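Local coordinates for cellulase (Bacteroides salanitronis, PDB 6WQY), which probably cleaves internal beta-1,4 linkages in cellulose and related plant polysaccharides through the family 5 TIM-barrel domain held in this chain, at residues A[40-45]-A[76-81]; A[170-175]-A[194-199]; A[201-206]-A[219-224]. All coordinates share one frame; numbering follows the deposited sequence.

Contact 1: residues A[40-45]-A[76-81]; sequences QLDAHN and RIPVTW
Thr80 is tied to residues 40-45 twice, once through its backbone and once through its hydroxyl. Its amide N gives a nearly straight hydrogen bond (165°) to Leu41 O at 2.9 Å, the donor standing above the carbonyl plane rather than on a lone pair. Its OG1 donates to Asp42 O at 2.7 Å and also meets the amide of His121, so the buried hydroxyl has partners on two loops. The methyl CG2 of the same threonine packs obliquely against the ring and CB of His44.

From CB outward, Asp42 lies along Pro78: its CB is 3.8 Å from Pro78 CB, and the two side chains run side by side in the same direction. CG sits between the backbone N and the carbonyl carbon (chi1 44°), which folds the carboxylate back over the type I turn of Gln40 to Ala43. There OD1 accepts a hydrogen bond from Gln40 N at 2.7 Å, met from 48° above the carboxylate plane, while resting 3.7 Å from Pro78 CG. OD2 is hydrogen-bonded to Asn39 N, and Trp345 of the eighth barrel strand also touches this side chain.

In the TIM barrel these are two neighbouring connections at the C-terminal ends of the strands: residues 40-45 follow strand 34-37 and run into the short strand 44-45, and residues 78-81 leave strand 74-77. This is the end of the barrel on which family 5 enzymes carry their substrate cleft.

Leu41 packs on the part nearer strand 74-77. Its CB faces the carbonyl of Pro78, and its CD1 reaches Ile77 CG2 at 4.0 Å. Beside it a water bridges the backbones, accepting from Leu41 N at 3.0 Å and donating to Pro78 O at 2.8 Å.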
# COMPACT_ATOMS: atom_id res chain seq x y z
N GLN A 40 -12.85 1.93 -0.28
CA GLN A 40 -13.44 1.75 -1.60
C GLN A 40 -13.59 0.24 -1.83
O GLN A 40 -14.43 -0.39 -1.17
CB GLN A 40 -12.63 2.50 -2.64
CG GLN A 40 -13.38 2.78 -3.93
CD GLN A 40 -14.34 3.95 -3.82
OE1 GLN A 40 -14.04 4.97 -3.21
NE2 GLN A 40 -15.51 3.81 -4.43
N LEU A 41 -12.79 -0.38 -2.70
CA LEU A 41 -12.89 -1.83 -2.87
C LEU A 41 -12.42 -2.59 -1.63
O LEU A 41 -12.67 -3.80 -1.53
CB LEU A 41 -12.18 -2.31 -4.13
CG LEU A 41 -12.76 -1.78 -5.43
CD1 LEU A 41 -11.95 -2.26 -6.63
CD2 LEU A 41 -14.21 -2.18 -5.61
N ASP A 42 -11.75 -1.90 -0.71
CA ASP A 42 -11.41 -2.46 0.59
C ASP A 42 -12.59 -2.51 1.55
O ASP A 42 -12.55 -3.28 2.53
CB ASP A 42 -10.24 -1.71 1.25
CG ASP A 42 -10.33 -0.18 1.15
OD1 ASP A 42 -10.63 0.35 0.05
OD2 ASP A 42 -10.07 0.49 2.19
N ALA A 43 -13.63 -1.71 1.32
CA ALA A 43 -14.74 -1.62 2.25
C ALA A 43 -15.54 -2.92 2.24
O ALA A 43 -15.71 -3.57 1.20
CB ALA A 43 -15.65 -0.45 1.87
N HIS A 44 -16.05 -3.28 3.41
CA HIS A 44 -16.85 -4.49 3.54
C HIS A 44 -17.84 -4.27 4.68
O HIS A 44 -17.56 -3.56 5.64
CB HIS A 44 -15.98 -5.73 3.79
CG HIS A 44 -15.11 -5.63 4.99
ND1 HIS A 44 -15.42 -6.26 6.19
CD2 HIS A 44 -13.94 -4.99 5.20
CE1 HIS A 44 -14.47 -6.00 7.07
NE2 HIS A 44 -13.56 -5.23 6.49
N ASN A 45 -19.00 -4.91 4.55
CA ASN A 45 -20.07 -4.74 5.51
C ASN A 45 -20.89 -6.02 5.49
O ASN A 45 -21.15 -6.58 4.43
CB ASN A 45 -20.95 -3.54 5.14
CG ASN A 45 -21.87 -3.11 6.28
OD1 ASN A 45 -21.57 -3.32 7.45
ND2 ASN A 45 -22.99 -2.49 5.92
N ARG A 76 -2.62 2.89 -5.66
CA ARG A 76 -2.85 1.63 -4.98
C ARG A 76 -4.34 1.46 -4.79
O ARG A 76 -5.03 2.37 -4.32
CB ARG A 76 -2.10 1.59 -3.66
CG ARG A 76 -2.25 0.31 -2.85
CD ARG A 76 -1.19 0.23 -1.79
NE ARG A 76 -1.26 -0.90 -0.86
CZ ARG A 76 -1.87 -0.89 0.31
NH1 ARG A 76 -2.62 0.13 0.70
NH2 ARG A 76 -1.72 -1.95 1.10
N ILE A 77 -4.83 0.29 -5.20
CA ILE A 77 -6.24 -0.08 -5.19
C ILE A 77 -6.37 -1.23 -4.21
O ILE A 77 -6.26 -2.41 -4.59
CB ILE A 77 -6.70 -0.51 -6.60
CG1 ILE A 77 -6.47 0.60 -7.64
CG2 ILE A 77 -8.16 -0.93 -6.58
CD1 ILE A 77 -6.47 0.12 -9.07
N PRO A 78 -6.58 -0.96 -2.93
CA PRO A 78 -6.83 -2.04 -1.97
C PRO A 78 -8.11 -2.76 -2.35
O PRO A 78 -9.12 -2.13 -2.68
CB PRO A 78 -6.94 -1.33 -0.63
CG PRO A 78 -7.04 0.09 -0.90
CD PRO A 78 -6.59 0.37 -2.29
N VAL A 79 -8.09 -4.10 -2.28
CA VAL A 79 -9.26 -4.90 -2.62
C VAL A 79 -9.50 -5.91 -1.50
O VAL A 79 -8.64 -6.76 -1.24
CB VAL A 79 -9.13 -5.65 -3.95
CG1 VAL A 79 -10.42 -6.42 -4.23
CG2 VAL A 79 -8.81 -4.70 -5.09
N THR A 80 -10.67 -5.83 -0.87
CA THR A 80 -11.15 -6.85 0.04
C THR A 80 -12.02 -7.82 -0.75
O THR A 80 -12.88 -7.40 -1.52
CB THR A 80 -11.93 -6.20 1.18
OG1 THR A 80 -11.00 -5.43 1.95
CG2 THR A 80 -12.62 -7.22 2.07
N TRP A 81 -11.80 -9.13 -0.55
CA TRP A 81 -12.44 -10.16 -1.34
C TRP A 81 -13.45 -10.95 -0.52
O TRP A 81 -14.05 -11.91 -1.04
CB TRP A 81 -11.39 -11.10 -1.96
CG TRP A 81 -10.35 -10.39 -2.79
CD1 TRP A 81 -9.22 -9.79 -2.34
CD2 TRP A 81 -10.34 -10.22 -4.22
NE1 TRP A 81 -8.50 -9.26 -3.38
CE2 TRP A 81 -9.17 -9.51 -4.55
CE3 TRP A 81 -11.21 -10.59 -5.25
CZ2 TRP A 81 -8.84 -9.16 -5.85
CZ3 TRP A 81 -10.88 -10.23 -6.55
CH2 TRP A 81 -9.71 -9.54 -6.84
O HOH W 1 -10.05 0.32 -3.56

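Contact 2: residues A[170-175]-A[194-199]; sequences EAMNEI and AVLNEW
Where the loop after the fourth barrel strand meets helix 191-209, Met172 and Ile175 pack against Leu196 and Trp199 with no hydrogen bond between the two segments. The sulfur does much of the work. Met172 CG lies between the backbone N and the carbonyl carbon (chi1 60°), and the chain then reaches out to the helix, where SD comes to the rim of the indole, 3.8 Å from Trp199 CE3. It lies near the ring plane, 76° off the normal of the six-membered ring, so this is an edge-on Met-aromatic contact. The chain bends at its last torsion, which sets CE against Trp199 CB, 4.0 Å away.

Loop and helix are both parts of the beta-alpha-beta crossover from strand 167-170 to strand 219-222. Between Met172 and Ile175 the loop carries Asn173 and Glu174, an Asn-Glu pair that probably corresponds to the family 5 signature, in which the glutamate serves as acid/base in relatives. Glu174 OE2 is hydrogen-bonded to His251.

Leu196 CD1 sits against both loop side chains at once, 3.9 Å from Met172 SD and 4.0 Å from Ile175 CG1. Ile175 CG2 approaches Trp199 CZ3 obliquely at 4.0 Å. One face of the indole carries Val195 CG1, from the preceding turn of the helix, and Trp199 NE1 is hydrogen-bonded to Asn142 OD1 on helix 139-159.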
# COMPACT_ATOMS: atom_id res chain seq x y z
N GLU A 170 0.30 -6.88 -5.17
CA GLU A 170 0.81 -6.85 -3.80
C GLU A 170 0.14 -7.98 -3.03
O GLU A 170 -1.09 -8.05 -2.98
CB GLU A 170 0.49 -5.49 -3.18
CG GLU A 170 0.80 -5.37 -1.71
CD GLU A 170 0.27 -4.07 -1.14
OE1 GLU A 170 0.87 -2.99 -1.46
OE2 GLU A 170 -0.74 -4.10 -0.42
N ALA A 171 0.94 -8.87 -2.44
CA ALA A 171 0.45 -10.17 -1.98
C ALA A 171 -0.70 -10.05 -1.00
O ALA A 171 -1.66 -10.84 -1.07
CB ALA A 171 1.60 -10.89 -1.28
N MET A 172 -0.57 -9.14 -0.03
CA MET A 172 -1.51 -8.96 1.07
C MET A 172 -1.15 -7.64 1.73
O MET A 172 -0.23 -6.94 1.29
CB MET A 172 -1.51 -10.14 2.03
CG MET A 172 -0.21 -10.44 2.68
SD MET A 172 -0.13 -12.16 3.27
CE MET A 172 0.35 -12.95 1.73
N ASN A 173 -1.91 -7.29 2.77
CA ASN A 173 -1.87 -5.95 3.36
C ASN A 173 -1.09 -5.94 4.67
O ASN A 173 0.15 -5.93 4.64
CB ASN A 173 -3.29 -5.39 3.47
CG ASN A 173 -3.29 -3.99 4.01
OD1 ASN A 173 -2.46 -3.18 3.61
ND2 ASN A 173 -4.20 -3.69 4.93
N GLU A 174 -1.79 -5.95 5.82
CA GLU A 174 -1.20 -5.78 7.14
C GLU A 174 -1.47 -7.04 7.94
O GLU A 174 -2.57 -7.24 8.45
CB GLU A 174 -1.79 -4.55 7.84
CG GLU A 174 -1.38 -3.25 7.21
CD GLU A 174 -1.92 -2.02 7.90
OE1 GLU A 174 -2.84 -2.14 8.75
OE2 GLU A 174 -1.40 -0.89 7.64
N ILE A 175 -0.48 -7.90 8.02
CA ILE A 175 -0.64 -9.21 8.64
C ILE A 175 -0.12 -9.15 10.08
O ILE A 175 1.05 -8.81 10.34
CB ILE A 175 0.10 -10.27 7.82
CG1 ILE A 175 -0.47 -10.35 6.39
CG2 ILE A 175 0.06 -11.62 8.53
CD1 ILE A 175 -1.97 -10.62 6.30
N ALA A 194 8.16 -16.40 10.09
CA ALA A 194 8.50 -17.39 9.08
C ALA A 194 7.28 -17.74 8.24
O ALA A 194 7.39 -17.90 7.02
CB ALA A 194 9.07 -18.65 9.74
N VAL A 195 6.11 -17.88 8.86
CA VAL A 195 4.90 -18.19 8.11
C VAL A 195 4.58 -17.09 7.11
O VAL A 195 4.25 -17.37 5.95
CB VAL A 195 3.73 -18.45 9.07
CG1 VAL A 195 2.42 -18.52 8.31
CG2 VAL A 195 3.97 -19.73 9.85
N LEU A 196 4.68 -15.82 7.52
CA LEU A 196 4.42 -14.74 6.57
C LEU A 196 5.41 -14.80 5.40
O LEU A 196 5.03 -14.61 4.23
CB LEU A 196 4.48 -13.39 7.28
CG LEU A 196 4.26 -12.19 6.37
CD1 LEU A 196 2.96 -12.24 5.58
CD2 LEU A 196 4.30 -10.90 7.20
N ASN A 197 6.67 -15.08 5.69
CA ASN A 197 7.63 -15.23 4.60
C ASN A 197 7.26 -16.38 3.67
O ASN A 197 7.42 -16.28 2.45
CB ASN A 197 9.05 -15.38 5.16
CG ASN A 197 9.61 -14.08 5.70
OD1 ASN A 197 9.43 -13.01 5.11
ND2 ASN A 197 10.32 -14.15 6.81
N GLU A 198 6.75 -17.49 4.23
CA GLU A 198 6.28 -18.60 3.42
C GLU A 198 5.11 -18.18 2.54
O GLU A 198 5.03 -18.58 1.37
CB GLU A 198 5.85 -19.77 4.31
CG GLU A 198 6.96 -20.46 5.08
CD GLU A 198 6.48 -21.49 6.11
OE1 GLU A 198 5.28 -21.88 6.13
OE2 GLU A 198 7.33 -21.93 6.93
N TRP A 199 4.17 -17.42 3.11
CA TRP A 199 3.01 -16.98 2.34
C TRP A 199 3.43 -16.11 1.16
O TRP A 199 2.89 -16.24 0.06
CB TRP A 199 2.06 -16.19 3.23
CG TRP A 199 1.32 -17.00 4.26
CD1 TRP A 199 1.35 -18.34 4.45
CD2 TRP A 199 0.43 -16.47 5.24
NE1 TRP A 199 0.51 -18.68 5.50
CE2 TRP A 199 -0.06 -17.53 6.00
CE3 TRP A 199 0.00 -15.17 5.54
CZ2 TRP A 199 -0.96 -17.35 7.05
CZ3 TRP A 199 -0.88 -14.99 6.57
CH2 TRP A 199 -1.36 -16.07 7.31

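Contact 3: residues A[201-206]-A[219-224]; sequences QVFVDA and LGVPGY
Phe203 projects from helix 191-209 onto strand 219-222, the fifth strand of the TIM barrel, in the helix-on-sheet layer of a beta-alpha-beta crossover. The two run nearly antiparallel, 167° between their directions, with the segment axes 9.7 Å apart at closest approach.

The strand offers two bumps with a low place between them. Leu219 and Val221 both point to the helix, while Gly220 has no side chain, and its carbonyl, aimed at Ala171, leaves its oxygen within reach of the ring. The CE2 corner of the Phe203 ring enters that dip while the ring leans toward Ala171. CG is anti to the backbone N (chi1 155°), which sends the ring down toward the strand, and CE2 is the atom that goes deepest: 3.7 Å from Gly220 O, 3.8 Å from Leu219 CB and 3.9 Å from Val221 CG1. All three approach obliquely. Within the helix layer, Trp153 of the neighbouring helix 139-159 meets the ring edge-to-face.

An alanine in place of Phe203 would probably open a gap between helix and strand beside Gly220, leaving Leu219 and Val221 without the ring corner that enters between them and Trp153 without this edge-to-face partner.

Val204 makes the smaller bump alongside. It also touches Leu246 of the next strand, and its CG2 lodges between the two strand side chains, 4.3 Å from Leu219 CD1 and 4.3 Å from Val221 CG1.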
# COMPACT_ATOMS: atom_id res chain seq x y z
N GLN A 201 6.18 -16.29 -0.44
CA GLN A 201 6.75 -17.19 -1.44
C GLN A 201 5.65 -17.91 -2.22
O GLN A 201 5.76 -18.08 -3.44
CB GLN A 201 7.67 -18.21 -0.77
CG GLN A 201 8.42 -19.09 -1.77
CD GLN A 201 9.47 -18.30 -2.51
OE1 GLN A 201 10.48 -17.90 -1.94
NE2 GLN A 201 9.22 -18.02 -3.79
N VAL A 202 4.59 -18.35 -1.54
CA VAL A 202 3.46 -18.98 -2.21
C VAL A 202 2.85 -18.05 -3.24
O VAL A 202 2.52 -18.47 -4.36
CB VAL A 202 2.43 -19.46 -1.17
CG1 VAL A 202 1.10 -19.81 -1.83
CG2 VAL A 202 2.97 -20.64 -0.37
N PHE A 203 2.65 -16.78 -2.87
CA PHE A 203 2.14 -15.77 -3.79
C PHE A 203 3.03 -15.61 -5.00
O PHE A 203 2.56 -15.67 -6.14
CB PHE A 203 1.99 -14.45 -3.02
CG PHE A 203 2.06 -13.20 -3.86
CD1 PHE A 203 0.98 -12.79 -4.63
CD2 PHE A 203 3.19 -12.42 -3.85
CE1 PHE A 203 1.05 -11.62 -5.38
CE2 PHE A 203 3.26 -11.26 -4.60
CZ PHE A 203 2.17 -10.85 -5.35
N VAL A 204 4.33 -15.40 -4.78
CA VAL A 204 5.23 -15.22 -5.92
C VAL A 204 5.16 -16.43 -6.84
O VAL A 204 4.99 -16.30 -8.07
CB VAL A 204 6.67 -14.96 -5.45
CG1 VAL A 204 7.64 -14.96 -6.63
CG2 VAL A 204 6.78 -13.66 -4.68
N ASP A 205 5.26 -17.63 -6.27
CA ASP A 205 5.26 -18.84 -7.09
C ASP A 205 3.97 -18.95 -7.90
O ASP A 205 3.99 -19.33 -9.08
CB ASP A 205 5.43 -20.08 -6.22
CG ASP A 205 6.81 -20.17 -5.57
OD1 ASP A 205 7.71 -19.39 -5.92
OD2 ASP A 205 6.99 -21.08 -4.71
N ALA A 206 2.83 -18.65 -7.28
CA ALA A 206 1.56 -18.79 -7.97
C ALA A 206 1.44 -17.80 -9.12
O ALA A 206 0.95 -18.15 -10.20
CB ALA A 206 0.40 -18.62 -6.99
N LEU A 219 6.10 -7.18 -8.31
CA LEU A 219 5.23 -7.64 -7.24
C LEU A 219 5.66 -6.99 -5.93
O LEU A 219 6.86 -6.76 -5.70
CB LEU A 219 5.30 -9.15 -7.07
CG LEU A 219 5.15 -9.98 -8.35
CD1 LEU A 219 5.31 -11.46 -8.03
CD2 LEU A 219 3.83 -9.72 -9.05
N GLY A 220 4.68 -6.72 -5.06
CA GLY A 220 4.94 -6.21 -3.72
C GLY A 220 4.71 -7.30 -2.68
O GLY A 220 3.75 -8.06 -2.78
N VAL A 221 5.61 -7.36 -1.70
CA VAL A 221 5.54 -8.35 -0.62
C VAL A 221 5.80 -7.65 0.71
O VAL A 221 6.81 -6.94 0.83
CB VAL A 221 6.51 -9.52 -0.86
CG1 VAL A 221 5.93 -10.47 -1.90
CG2 VAL A 221 7.89 -9.03 -1.29
N PRO A 222 4.93 -7.82 1.71
CA PRO A 222 5.10 -7.08 2.96
C PRO A 222 5.83 -7.86 4.05
O PRO A 222 5.90 -9.09 4.05
CB PRO A 222 3.65 -6.82 3.40
CG PRO A 222 2.93 -8.07 2.96
CD PRO A 222 3.58 -8.42 1.61
N GLY A 223 6.33 -7.10 5.03
CA GLY A 223 6.73 -7.64 6.31
C GLY A 223 5.60 -7.57 7.31
O GLY A 223 4.49 -7.09 7.03
N TYR A 224 5.90 -8.03 8.52
CA TYR A 224 4.87 -8.18 9.55
C TYR A 224 4.26 -6.84 9.91
O TYR A 224 4.99 -5.87 10.19
CB TYR A 224 5.47 -8.88 10.77
CG TYR A 224 4.44 -9.45 11.72
CD1 TYR A 224 3.86 -8.68 12.71
CD2 TYR A 224 4.05 -10.78 11.63
CE1 TYR A 224 2.93 -9.20 13.57
CE2 TYR A 224 3.12 -11.32 12.50
CZ TYR A 224 2.58 -10.53 13.49
OH TYR A 224 1.66 -11.03 14.39

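Contacts 2 and 3 share helix 191-209 and have centres only 6 Å apart. Ala171 joins them: its N is probably hydrogen-bonded to Gly220 O at 2.9 Å, and its CB packs 3.4 Å from Phe203 CD2. Contact 1 lies about 18 Å from contact 2, centre to centre, yet Arg76 reaches past strand 114-118 to it, with NH2 in a salt bridge to Glu170 OE2 (2.8 Å) and probably hydrogen-bonded to Asn173 OD1 (2.9 Å). This polar network at the C-terminal strand ends is consistent with a family 5 active site. Bound magnesium ions lie about 11 Å from the side chains of His44 and Trp199, so neither contact 1 nor contact 2 is a metal site.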